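Local coordinates for protein ShdD (Sedimentibacter hydroxybenzoicus, PDB 7AE5), which forms, as a small zinc-binding subunit, part of the vanillic acid decarboxylase complex that detoxifies phenolic acids under anaerobic conditions, at the interface of chains B and A. Sequence-based numbering; all coordinates share one arbitrary frame. Chains: chain A, Protein ShdD; chain B, Phenolic acid decarboxylase.

The interface of chains B and A. Residues chain B 31, 133, 141; chain A 25, 35-36, 39.
A:Glu39 and B:Arg133 form a salt bridge where the small zinc-binding subunit ShdD docks on the UbiD-family decarboxylase in the vanillic acid decarboxylase hetero-complex. A:Glu39 hides 62 Å² against chain B, more than any other residue of this patch. Its carboxylate OE1 accepts a hydrogen bond from B:Arg133 NH1 at 2.8 Å, on the syn side; the donor is tilted from the carboxylate plane, whereas the oxygen is nearly in the guanidinium plane. A:Glu39 is extended beyond CG (chi2 -176°), which carries its carboxylate across to the arginine. The other oxygen, OE2, accepts a hydrogen bond from the backbone N of A:Arg36 at 2.9 Å, from above the carboxylate plane, a contact within chain A that would restrain the group's rotation. OE2 also meets the edge of B:Phe141, 3.6 Å from CE1.

B:Glu31 and A:Arg36 make a second salt bridge, with carboxylate and guanidinium planes 5° apart. A:Arg36 NE donates to B:Glu31 OE1 at 3.2 Å; the terminal NH2–OE2 approach is modelled too short for its length to be trusted. B:Arg133 N hydrogen-bonds B:Glu31 OE2 from the anti side, linking the two acid–base pairs within chain B. A bend at chi3 (-75°) turns the A:Arg36 guanidinium over one face of B:Phe141, almost parallel to the ring, with NH2 4.1 Å from the ring centroid in a cation-pi contact. At the ring's edge, A:Val25 CG2 packs 3.7 Å from B:Phe141 CE2.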
# COMPACT_ATOMS: atom_id res chain seq x y z
N GLU B 31 47.43 24.01 1.66
CA GLU B 31 46.36 23.41 2.44
C GLU B 31 46.27 24.10 3.79
O GLU B 31 47.30 24.41 4.40
CB GLU B 31 46.58 21.91 2.63
CG GLU B 31 46.85 21.15 1.35
CD GLU B 31 48.32 20.87 1.13
OE1 GLU B 31 49.08 20.87 2.12
OE2 GLU B 31 48.71 20.65 -0.03
N ARG B 133 46.15 19.46 -1.43
CA ARG B 133 45.19 18.46 -0.97
C ARG B 133 43.79 19.07 -0.99
O ARG B 133 43.52 20.05 -0.28
CB ARG B 133 45.55 17.97 0.42
CG ARG B 133 44.50 17.08 1.06
CD ARG B 133 45.09 16.29 2.22
NE ARG B 133 45.61 14.99 1.79
CZ ARG B 133 46.86 14.58 1.96
NH1 ARG B 133 47.76 15.35 2.55
NH2 ARG B 133 47.21 13.38 1.52
N PHE B 141 47.55 14.54 -3.45
CA PHE B 141 47.23 15.74 -4.21
C PHE B 141 46.63 15.34 -5.55
O PHE B 141 47.16 14.47 -6.24
CB PHE B 141 48.47 16.60 -4.41
CG PHE B 141 49.20 16.92 -3.14
CD1 PHE B 141 48.50 17.16 -1.96
CD2 PHE B 141 50.58 16.99 -3.11
CE1 PHE B 141 49.17 17.45 -0.79
CE2 PHE B 141 51.26 17.28 -1.94
CZ PHE B 141 50.55 17.51 -0.78
N VAL A 25 57.42 17.33 0.54
CA VAL A 25 56.33 16.38 0.33
C VAL A 25 56.89 14.97 0.45
O VAL A 25 57.85 14.62 -0.24
CB VAL A 25 55.65 16.59 -1.04
CG1 VAL A 25 54.77 15.40 -1.38
CG2 VAL A 25 54.83 17.87 -1.03
N TRP A 35 51.85 13.42 1.65
CA TRP A 35 51.52 14.50 2.56
C TRP A 35 52.68 15.48 2.62
O TRP A 35 53.85 15.10 2.48
CB TRP A 35 51.17 13.98 3.96
CG TRP A 35 52.35 13.48 4.75
CD1 TRP A 35 53.11 14.19 5.63
CD2 TRP A 35 52.88 12.15 4.74
NE1 TRP A 35 54.09 13.39 6.17
CE2 TRP A 35 53.97 12.13 5.63
CE3 TRP A 35 52.55 10.97 4.05
CZ2 TRP A 35 54.73 10.98 5.86
CZ3 TRP A 35 53.31 9.84 4.28
CH2 TRP A 35 54.38 9.85 5.18
N ARG A 36 52.35 16.75 2.83
CA ARG A 36 53.35 17.80 2.96
C ARG A 36 53.89 17.86 4.38
O ARG A 36 53.24 17.42 5.34
CB ARG A 36 52.75 19.15 2.57
CG ARG A 36 53.60 19.97 1.62
CD ARG A 36 53.04 21.37 1.47
NE ARG A 36 51.84 21.38 0.64
CZ ARG A 36 51.81 21.13 -0.66
NH1 ARG A 36 52.91 20.87 -1.34
NH2 ARG A 36 50.64 21.14 -1.30
N GLU A 39 51.72 19.80 6.78
CA GLU A 39 50.46 19.21 7.20
C GLU A 39 50.64 18.40 8.48
O GLU A 39 51.75 18.00 8.84
CB GLU A 39 49.88 18.32 6.10
CG GLU A 39 49.59 19.03 4.78
CD GLU A 39 48.93 18.11 3.77
OE1 GLU A 39 47.75 17.74 3.98
OE2 GLU A 39 49.58 17.76 2.76